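Local coordinates for putative uncharacterized protein (Pyrococcus abyssi virus 1, PDB 4HR1) that is of unknown function but folds as a bromodomain-like helical bundle and is encoded by a virus of a hyperthermophilic archaeon, at residues D87-E90 against Q91-E95; V54-D57 against V58-Y62; G5-T8 against V9-I13. All blocks are in the same frame, centred on the assembly; numbering follows the deposited sequence.

Contact 1: residues D87-E90 against Q91-E95; sequences DIKE and QIIVE
K89 and I93 meet one turn apart on helix 72-98, the CG of K89 lying 3.9 Å from the CD1 of I93. The two side chains run at a slant to each other. K89 swings CG anti to its own N (chi1 -171°) and then stays extended, which carries the ammonium away from I93 and onto W15, where it makes a cation-pi contact. Within the K89 side chain it is therefore the aliphatic root that I93 touches, and CD1 of I93 also comes to 3.4 Å from K89 O.

Two other i to i+4 pairs follow the same spacing. On the buried side, the methyl CG2 of I88 stands 4.2 Å from CG1 of I92, an apolar contact between two beta-branched residues. On the exposed side E90 is bent at CG (chi2 -94°), and this fold turns its carboxylate forward along the helix. OE2 then comes to 3.7 Å from the CG2 methyl of V94, a van der Waals approach.

Beneath these pairs the backbone is regular alpha-helix: I93 N donates to K89 O at 3.0 Å with a 166° angle at the hydrogen, and V94 N reaches E90 O at 3.0 Å.

The I88/I92 pair is buried and the E90/V94 pair exposed. I88 packs on R46 and V47 of helix 34-63, K89 on L16 and I92 on A19 of helix 5-30.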
ATOM      1  N   ASP A  87      10.372 -12.954   2.970  1.00 40.00           N
ATOM      2  CA  ASP A  87      10.950 -13.076   4.315  1.00 41.20           C
ATOM      3  C   ASP A  87      10.222 -12.141   5.271  1.00 45.79           C
ATOM      4  O   ASP A  87       9.994 -12.512   6.426  1.00 46.74           O
ATOM      5  CB  ASP A  87      12.455 -12.750   4.320  1.00 44.78           C
ATOM      6  CG  ASP A  87      13.323 -13.676   3.475  1.00 61.96           C
ATOM      7  OD1 ASP A  87      13.264 -14.903   3.687  1.00 61.64           O
ATOM      8  OD2 ASP A  87      14.126 -13.164   2.664  1.00 72.43           O
ATOM      9  N   ILE A  88       9.815 -10.937   4.781  1.00 41.82           N
ATOM     10  CA  ILE A  88       9.077  -9.961   5.593  1.00 41.04           C
ATOM     11  C   ILE A  88       7.727 -10.567   6.009  1.00 40.94           C
ATOM     12  O   ILE A  88       7.396 -10.553   7.202  1.00 39.07           O
ATOM     13  CB  ILE A  88       8.979  -8.552   4.931  1.00 44.17           C
ATOM     14  CG1 ILE A  88      10.407  -7.917   4.767  1.00 44.40           C
ATOM     15  CG2 ILE A  88       8.093  -7.624   5.769  1.00 44.51           C
ATOM     16  CD1 ILE A  88      10.547  -6.877   3.629  1.00 42.66           C
ATOM     17  N   LYS A  89       7.031 -11.211   5.043  1.00 35.02           N
ATOM     18  CA  LYS A  89       5.762 -11.891   5.285  1.00 34.10           C
ATOM     19  C   LYS A  89       5.914 -12.911   6.423  1.00 38.77           C
ATOM     20  O   LYS A  89       5.128 -12.884   7.367  1.00 36.51           O
ATOM     21  CB  LYS A  89       5.221 -12.516   3.989  1.00 34.96           C
ATOM     22  CG  LYS A  89       3.801 -13.056   4.102  1.00 37.80           C
ATOM     23  CD  LYS A  89       3.170 -13.284   2.738  1.00 40.00           C
ATOM     24  CE  LYS A  89       1.699 -13.625   2.877  1.00 39.77           C
ATOM     25  NZ  LYS A  89       0.987 -13.626   1.567  1.00 44.66           N
ATOM     26  N   GLU A  90       6.986 -13.729   6.367  1.00 37.75           N
ATOM     27  CA  GLU A  90       7.322 -14.749   7.359  1.00 38.66           C
ATOM     28  C   GLU A  90       7.467 -14.118   8.735  1.00 43.38           C
ATOM     29  O   GLU A  90       6.854 -14.589   9.691  1.00 42.24           O
ATOM     30  CB  GLU A  90       8.624 -15.467   6.934  1.00 40.53           C
ATOM     31  CG  GLU A  90       8.836 -16.855   7.514  1.00 49.65           C
ATOM     32  CD  GLU A  90       9.653 -16.972   8.788  1.00 78.23           C
ATOM     33  OE1 GLU A  90       9.996 -18.119   9.155  1.00 83.54           O
ATOM     34  OE2 GLU A  90       9.952 -15.934   9.421  1.00 80.55           O
ATOM     35  N   GLN A  91       8.237 -13.018   8.827  1.00 42.33           N
ATOM     36  CA  GLN A  91       8.464 -12.304  10.087  1.00 42.65           C
ATOM     37  C   GLN A  91       7.189 -11.626  10.613  1.00 47.25           C
ATOM     38  O   GLN A  91       7.038 -11.475  11.830  1.00 47.68           O
ATOM     39  CB  GLN A  91       9.614 -11.302   9.961  1.00 44.34           C
ATOM     40  CG  GLN A  91      10.984 -11.900   9.654  1.00 64.13           C
ATOM     41  CD  GLN A  91      12.052 -10.830   9.695  1.00 92.30           C
ATOM     42  OE1 GLN A  91      12.795 -10.694  10.677  1.00 92.69           O
ATOM     43  NE2 GLN A  91      12.129 -10.015   8.650  1.00 80.00           N
ATOM     44  N   ILE A  92       6.268 -11.239   9.706  1.00 43.54           N
ATOM     45  CA  ILE A  92       4.969 -10.651  10.063  1.00 43.35           C
ATOM     46  C   ILE A  92       4.100 -11.712  10.788  1.00 46.12           C
ATOM     47  O   ILE A  92       3.595 -11.437  11.890  1.00 45.03           O
ATOM     48  CB  ILE A  92       4.254 -10.036   8.809  1.00 46.86           C
ATOM     49  CG1 ILE A  92       4.925  -8.715   8.294  1.00 47.59           C
ATOM     50  CG2 ILE A  92       2.736  -9.883   8.996  1.00 48.45           C
ATOM     51  CD1 ILE A  92       5.184  -7.615   9.323  1.00 55.21           C
ATOM     52  N   ILE A  93       3.937 -12.918  10.152  1.00 40.82           N
ATOM     53  CA  ILE A  93       3.134 -14.042  10.644  1.00 40.18           C
ATOM     54  C   ILE A  93       3.691 -14.506  11.989  1.00 46.46           C
ATOM     55  O   ILE A  93       2.939 -14.676  12.957  1.00 46.27           O
ATOM     56  CB  ILE A  93       3.027 -15.171   9.577  1.00 42.42           C
ATOM     57  CG1 ILE A  93       2.350 -14.653   8.288  1.00 42.09           C
ATOM     58  CG2 ILE A  93       2.286 -16.396  10.132  1.00 42.39           C
ATOM     59  CD1 ILE A  93       2.740 -15.335   7.022  1.00 47.99           C
ATOM     60  N   VAL A  94       5.022 -14.610  12.066  1.00 44.06           N
ATOM     61  CA  VAL A  94       5.741 -14.961  13.288  1.00 44.41           C
ATOM     62  C   VAL A  94       5.432 -13.941  14.402  1.00 48.00           C
ATOM     63  O   VAL A  94       5.193 -14.345  15.537  1.00 48.65           O
ATOM     64  CB  VAL A  94       7.261 -15.115  12.986  1.00 48.62           C
ATOM     65  CG1 VAL A  94       8.101 -15.135  14.261  1.00 48.25           C
ATOM     66  CG2 VAL A  94       7.516 -16.375  12.157  1.00 48.52           C
ATOM     67  N   GLU A  95       5.409 -12.633  14.065  1.00 44.16           N
ATOM     68  CA  GLU A  95       5.096 -11.553  15.003  1.00 44.06           C
ATOM     69  C   GLU A  95       3.666 -11.654  15.488  1.00 46.54           C
ATOM     70  O   GLU A  95       3.440 -11.575  16.701  1.00 45.37           O
ATOM     71  CB  GLU A  95       5.386 -10.159  14.402  1.00 45.64           C
ATOM     72  CG  GLU A  95       5.148  -8.987  15.353  1.00 54.58           C
ATOM     73  CD  GLU A  95       6.032  -8.887  16.586  1.00 76.58           C
ATOM     74  OE1 GLU A  95       7.008  -9.667  16.693  1.00 56.88           O
ATOM     75  OE2 GLU A  95       5.760  -8.008  17.438  1.00 75.33           O
TER

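Contact 2: residues V54-D57 against V58-Y62; sequences VNWD and VYAQY
W56 and A60 pack across one turn of helix 34-63, a bundle helix, at a kink where W56 N and D57 N lack the regular i to i-4 bonds, D57 N bonding to V54 O at 2.8 Å instead. The tight part is this i to i+4 pair: A60 N donates to W56 O at 2.6 Å, in the carbonyl plane, and CB of A60 lies obliquely 4.0 Å from CE3 of the indole. W56 sets its CG between N and the carbonyl carbon (chi1 63°), folding the ring back over its own turn, and CB of D57 sits 3.7 Å above one face near the rim. NE1 of W56 is held by E77 of helix 72-98.

The looser part begins at N55, whose carbonyl receives two weak bonds; the one from Y59 N is 3.4 Å long. Q61 N reaches D57 O at 3.0 Å, tilted 34° from the carbonyl plane.

Y59 and Y62 are partly exposed and lead away, meeting aromatic side chains of the other protein chain edge-to-face, while V58 faces I10 of helix 5-30. CE1 of Y59 lies in plane at the edge of the Y62 ring, 3.9 Å from CD2 of Y62.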
ATOM      1  N   VAL A  54      11.814  -1.086  -5.972  1.00 51.53           N
ATOM      2  CA  VAL A  54      11.036  -1.577  -7.120  1.00 51.58           C
ATOM      3  C   VAL A  54      10.149  -0.565  -7.876  1.00 53.48           C
ATOM      4  O   VAL A  54       9.604  -0.919  -8.930  1.00 53.78           O
ATOM      5  CB  VAL A  54      10.296  -2.904  -6.801  1.00 56.85           C
ATOM      6  CG1 VAL A  54      11.282  -4.026  -6.494  1.00 56.58           C
ATOM      7  CG2 VAL A  54       9.288  -2.733  -5.664  1.00 56.72           C
ATOM      8  N   ASN A  55      10.029   0.690  -7.365  1.00 48.36           N
ATOM      9  CA  ASN A  55       9.257   1.805  -7.956  1.00 47.54           C
ATOM     10  C   ASN A  55       9.545   1.980  -9.425  1.00 51.05           C
ATOM     11  O   ASN A  55       8.664   2.389 -10.193  1.00 50.97           O
ATOM     12  CB  ASN A  55       9.600   3.141  -7.271  1.00 48.49           C
ATOM     13  CG  ASN A  55       9.132   3.313  -5.852  1.00 72.19           C
ATOM     14  OD1 ASN A  55       8.248   2.593  -5.359  1.00 70.85           O
ATOM     15  ND2 ASN A  55       9.702   4.314  -5.175  1.00 58.78           N
ATOM     16  N   TRP A  56      10.810   1.725  -9.816  1.00 46.92           N
ATOM     17  CA  TRP A  56      11.241   1.835 -11.201  1.00 45.01           C
ATOM     18  C   TRP A  56      10.366   0.969 -12.091  1.00 45.78           C
ATOM     19  O   TRP A  56       9.935   1.451 -13.135  1.00 44.24           O
ATOM     20  CB  TRP A  56      12.732   1.485 -11.335  1.00 43.44           C
ATOM     21  CG  TRP A  56      13.080   0.076 -10.965  1.00 43.70           C
ATOM     22  CD1 TRP A  56      13.447  -0.386  -9.731  1.00 46.50           C
ATOM     23  CD2 TRP A  56      13.083  -1.061 -11.838  1.00 42.69           C
ATOM     24  NE1 TRP A  56      13.663  -1.743  -9.778  1.00 45.35           N
ATOM     25  CE2 TRP A  56      13.415  -2.190 -11.055  1.00 46.40           C
ATOM     26  CE3 TRP A  56      12.800  -1.241 -13.204  1.00 43.45           C
ATOM     27  CZ2 TRP A  56      13.507  -3.476 -11.600  1.00 45.28           C
ATOM     28  CZ3 TRP A  56      12.856  -2.525 -13.735  1.00 44.46           C
ATOM     29  CH2 TRP A  56      13.212  -3.618 -12.941  1.00 44.92           C
ATOM     30  N   ASP A  57      10.015  -0.277 -11.624  1.00 41.00           N
ATOM     31  CA  ASP A  57       9.209  -1.213 -12.401  1.00 39.80           C
ATOM     32  C   ASP A  57       7.744  -0.839 -12.550  1.00 41.71           C
ATOM     33  O   ASP A  57       7.131  -1.141 -13.589  1.00 41.57           O
ATOM     34  CB  ASP A  57       9.421  -2.667 -11.981  1.00 42.16           C
ATOM     35  CG  ASP A  57       8.959  -3.642 -13.045  1.00 52.87           C
ATOM     36  OD1 ASP A  57       8.170  -4.554 -12.708  1.00 56.57           O
ATOM     37  OD2 ASP A  57       9.271  -3.411 -14.245  1.00 50.36           O
ATOM     38  N   VAL A  58       7.199  -0.119 -11.554  1.00 35.39           N
ATOM     39  CA  VAL A  58       5.841   0.401 -11.608  1.00 33.90           C
ATOM     40  C   VAL A  58       5.743   1.352 -12.817  1.00 38.04           C
ATOM     41  O   VAL A  58       4.863   1.144 -13.647  1.00 37.10           O
ATOM     42  CB  VAL A  58       5.417   1.038 -10.271  1.00 36.81           C
ATOM     43  CG1 VAL A  58       3.944   1.446 -10.289  1.00 35.61           C
ATOM     44  CG2 VAL A  58       5.708   0.095  -9.106  1.00 36.30           C
ATOM     45  N   TYR A  59       6.716   2.301 -12.991  1.00 35.76           N
ATOM     46  CA  TYR A  59       6.741   3.154 -14.188  1.00 36.47           C
ATOM     47  C   TYR A  59       7.252   2.409 -15.414  1.00 43.76           C
ATOM     48  O   TYR A  59       6.607   2.489 -16.471  1.00 44.14           O
ATOM     49  CB  TYR A  59       7.539   4.487 -14.037  1.00 37.20           C
ATOM     50  CG  TYR A  59       7.557   5.276 -15.343  1.00 36.94           C
ATOM     51  CD1 TYR A  59       6.371   5.717 -15.929  1.00 37.89           C
ATOM     52  CD2 TYR A  59       8.740   5.455 -16.059  1.00 37.78           C
ATOM     53  CE1 TYR A  59       6.365   6.345 -17.174  1.00 39.23           C
ATOM     54  CE2 TYR A  59       8.752   6.121 -17.290  1.00 38.66           C
ATOM     55  CZ  TYR A  59       7.558   6.559 -17.847  1.00 45.55           C
ATOM     56  OH  TYR A  59       7.537   7.177 -19.077  1.00 44.89           O
ATOM     57  N   ALA A  60       8.435   1.742 -15.293  1.00 41.84           N
ATOM     58  CA  ALA A  60       9.078   1.035 -16.405  1.00 43.28           C
ATOM     59  C   ALA A  60       8.120   0.164 -17.204  1.00 48.80           C
ATOM     60  O   ALA A  60       8.043   0.328 -18.427  1.00 47.75           O
ATOM     61  CB  ALA A  60      10.285   0.236 -15.926  1.00 44.34           C
ATOM     62  N   GLN A  61       7.308  -0.662 -16.505  1.00 47.48           N
ATOM     63  CA  GLN A  61       6.335  -1.540 -17.153  1.00 48.67           C
ATOM     64  C   GLN A  61       5.333  -0.769 -18.021  1.00 56.06           C
ATOM     65  O   GLN A  61       5.114  -1.153 -19.175  1.00 55.72           O
ATOM     66  CB  GLN A  61       5.636  -2.469 -16.137  1.00 49.58           C
ATOM     67  CG  GLN A  61       4.974  -3.693 -16.777  1.00 54.11           C
ATOM     68  CD  GLN A  61       4.422  -4.667 -15.761  1.00 61.53           C
ATOM     69  OE1 GLN A  61       3.202  -4.824 -15.612  1.00 50.29           O
ATOM     70  NE2 GLN A  61       5.311  -5.367 -15.061  1.00 51.04           N
ATOM     71  N   TYR A  62       4.762   0.333 -17.478  1.00 55.02           N
ATOM     72  CA  TYR A  62       3.801   1.186 -18.185  1.00 55.80           C
ATOM     73  C   TYR A  62       4.426   1.763 -19.447  1.00 62.00           C
ATOM     74  O   TYR A  62       3.807   1.704 -20.511  1.00 60.14           O
ATOM     75  CB  TYR A  62       3.279   2.317 -17.265  1.00 57.07           C
ATOM     76  CG  TYR A  62       2.467   3.376 -17.990  1.00 59.36           C
ATOM     77  CD1 TYR A  62       1.147   3.133 -18.373  1.00 61.25           C
ATOM     78  CD2 TYR A  62       3.038   4.596 -18.352  1.00 60.17           C
ATOM     79  CE1 TYR A  62       0.413   4.084 -19.087  1.00 61.05           C
ATOM     80  CE2 TYR A  62       2.312   5.555 -19.062  1.00 61.07           C
ATOM     81  CZ  TYR A  62       0.998   5.296 -19.428  1.00 69.00           C
ATOM     82  OH  TYR A  62       0.279   6.246 -20.128  1.00 69.23           O
TER

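Contact 3: residues G5-T8 against V9-I13; sequences GAQT and VIQKI
Q11 N donates to Q7 O at 2.8 Å, with 167° at the hydrogen, and the neighbouring bond from I10 N to A6 O is 3.0 Å long. The outer two of the four i to i+4 bonds are longer: V9 N to G5 O and K12 N to T8 O both measure 3.2 Å.

Side-chain polar groups bind beyond this stretch. The hydroxyl OG1 of T8 is hydrogen-bonded to N4 O, and OD1 of N4 accepts from Q7 N, so N4 and the first turn hold each other at the start of helix 5-30. NZ of K12 forms a salt bridge with E86 of helix 72-98. NE2 of Q11 hydrogen-bonds to the backbone of the other protein chain.

Q7 and Q11 touch through their aliphatic parts, CG to CG at 4.2 Å, with the amide planes 83° apart. In Q11, chi1 of -67° sets CG opposite the carbonyl carbon and beside N, which lays it 3.2 Å from Q7 O. On the bundle side V9 spreads its methyls over the preceding turn, CG1 lying 3.4 Å from G5 O and CG2 close to A6 O.

V9 packs on V54 of helix 34-63 and L82 of helix 72-98, and I10 on V58. A6, Q7, I10 and Q11 also meet the other protein chain, as expected for a bundle helix at a chain interface.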
ATOM      1  N   GLY A   5       5.311  -8.505 -13.560  1.00 54.94           N
ATOM      2  CA  GLY A   5       6.237  -7.911 -12.598  1.00 54.23           C
ATOM      3  C   GLY A   5       5.664  -6.881 -11.646  1.00 55.59           C
ATOM      4  O   GLY A   5       5.777  -7.046 -10.421  1.00 53.75           O
ATOM      5  N   ALA A   6       5.050  -5.804 -12.212  1.00 51.06           N
ATOM      6  CA  ALA A   6       4.474  -4.682 -11.449  1.00 50.39           C
ATOM      7  C   ALA A   6       3.334  -5.122 -10.539  1.00 49.72           C
ATOM      8  O   ALA A   6       3.419  -4.909  -9.326  1.00 47.74           O
ATOM      9  CB  ALA A   6       4.037  -3.550 -12.379  1.00 51.48           C
ATOM     10  N   GLN A   7       2.326  -5.829 -11.092  1.00 45.34           N
ATOM     11  CA  GLN A   7       1.218  -6.342 -10.266  1.00 45.26           C
ATOM     12  C   GLN A   7       1.714  -7.208  -9.098  1.00 48.22           C
ATOM     13  O   GLN A   7       1.297  -6.991  -7.955  1.00 46.22           O
ATOM     14  CB  GLN A   7       0.213  -7.109 -11.115  1.00 46.60           C
ATOM     15  CG  GLN A   7      -1.072  -7.455 -10.391  1.00 63.43           C
ATOM     16  CD  GLN A   7      -1.600  -8.747 -10.917  1.00 77.08           C
ATOM     17  OE1 GLN A   7      -2.226  -8.790 -11.977  1.00 68.91           O
ATOM     18  NE2 GLN A   7      -1.277  -9.836 -10.223  1.00 72.21           N
ATOM     19  N   THR A   8       2.657  -8.133  -9.388  1.00 45.19           N
ATOM     20  CA  THR A   8       3.232  -9.053  -8.408  1.00 44.94           C
ATOM     21  C   THR A   8       3.820  -8.319  -7.213  1.00 48.34           C
ATOM     22  O   THR A   8       3.411  -8.588  -6.080  1.00 49.48           O
ATOM     23  CB  THR A   8       4.189 -10.073  -9.074  1.00 48.66           C
ATOM     24  OG1 THR A   8       3.551 -10.664 -10.211  1.00 45.85           O
ATOM     25  CG2 THR A   8       4.634 -11.158  -8.117  1.00 45.96           C
ATOM     26  N   VAL A   9       4.740  -7.375  -7.461  1.00 42.94           N
ATOM     27  CA  VAL A   9       5.377  -6.598  -6.382  1.00 41.35           C
ATOM     28  C   VAL A   9       4.372  -5.729  -5.607  1.00 41.72           C
ATOM     29  O   VAL A   9       4.418  -5.698  -4.380  1.00 41.92           O
ATOM     30  CB  VAL A   9       6.673  -5.848  -6.814  1.00 44.96           C
ATOM     31  CG1 VAL A   9       7.637  -6.792  -7.537  1.00 44.80           C
ATOM     32  CG2 VAL A   9       6.366  -4.638  -7.685  1.00 44.78           C
ATOM     33  N   ILE A  10       3.428  -5.094  -6.322  1.00 36.65           N
ATOM     34  CA  ILE A  10       2.373  -4.267  -5.739  1.00 36.22           C
ATOM     35  C   ILE A  10       1.501  -5.090  -4.787  1.00 40.55           C
ATOM     36  O   ILE A  10       1.327  -4.682  -3.635  1.00 41.24           O
ATOM     37  CB  ILE A  10       1.573  -3.461  -6.832  1.00 39.19           C
ATOM     38  CG1 ILE A  10       2.450  -2.328  -7.478  1.00 38.24           C
ATOM     39  CG2 ILE A  10       0.262  -2.873  -6.265  1.00 39.82           C
ATOM     40  CD1 ILE A  10       3.335  -1.419  -6.373  1.00 35.38           C
ATOM     41  N   GLN A  11       1.042  -6.283  -5.223  1.00 35.94           N
ATOM     42  CA  GLN A  11       0.232  -7.167  -4.380  1.00 36.21           C
ATOM     43  C   GLN A  11       0.954  -7.582  -3.101  1.00 41.87           C
ATOM     44  O   GLN A  11       0.348  -7.584  -2.019  1.00 43.60           O
ATOM     45  CB  GLN A  11      -0.236  -8.408  -5.161  1.00 37.87           C
ATOM     46  CG  GLN A  11      -1.241  -8.137  -6.300  1.00 52.66           C
ATOM     47  CD  GLN A  11      -2.439  -7.305  -5.892  1.00 83.50           C
ATOM     48  OE1 GLN A  11      -3.150  -7.600  -4.917  1.00 81.57           O
ATOM     49  NE2 GLN A  11      -2.678  -6.237  -6.635  1.00 78.39           N
ATOM     50  N   LYS A  12       2.255  -7.879  -3.213  1.00 37.09           N
ATOM     51  CA  LYS A  12       3.071  -8.284  -2.075  1.00 37.89           C
ATOM     52  C   LYS A  12       3.280  -7.125  -1.096  1.00 41.89           C
ATOM     53  O   LYS A  12       3.174  -7.329   0.124  1.00 43.10           O
ATOM     54  CB  LYS A  12       4.425  -8.894  -2.547  1.00 41.79           C
ATOM     55  CG  LYS A  12       4.312 -10.232  -3.320  1.00 55.06           C
ATOM     56  CD  LYS A  12       4.493 -11.465  -2.413  1.00 68.57           C
ATOM     57  CE  LYS A  12       3.744 -12.696  -2.899  1.00 74.81           C
ATOM     58  NZ  LYS A  12       3.574 -13.721  -1.817  1.00 68.63           N
ATOM     59  N   ILE A  13       3.559  -5.902  -1.623  1.00 36.19           N
ATOM     60  CA  ILE A  13       3.753  -4.707  -0.780  1.00 34.86           C
ATOM     61  C   ILE A  13       2.404  -4.370  -0.095  1.00 35.60           C
ATOM     62  O   ILE A  13       2.371  -4.202   1.128  1.00 33.89           O
ATOM     63  CB  ILE A  13       4.385  -3.491  -1.562  1.00 38.14           C
ATOM     64  CG1 ILE A  13       5.800  -3.831  -2.129  1.00 37.95           C
ATOM     65  CG2 ILE A  13       4.459  -2.234  -0.666  1.00 38.54           C
ATOM     66  CD1 ILE A  13       6.247  -2.997  -3.444  1.00 31.20           C
TER

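Each contact is a short run of alpha-helix, one on each of the long helices 5-30, 34-63 and 72-98. Contact 2 is the most buried; contacts 1 and 3 are partly buried, and exposed residues occur in contact 1 alone. Contacts 2 and 3 lie on the same side of the chain's centre, their centres about 10 Å apart, and meet where Q61 and D57 come up against G5 and A6; both also face the other protein chain, which does not touch contact 1. Contact 1 lies on the opposite side, yet reaches contact 3 where the ammonium groups of K89 and K12 come close. Aromatic packing and a kink mark contact 2, whereas contacts 1 and 3 keep regular backbone bonds.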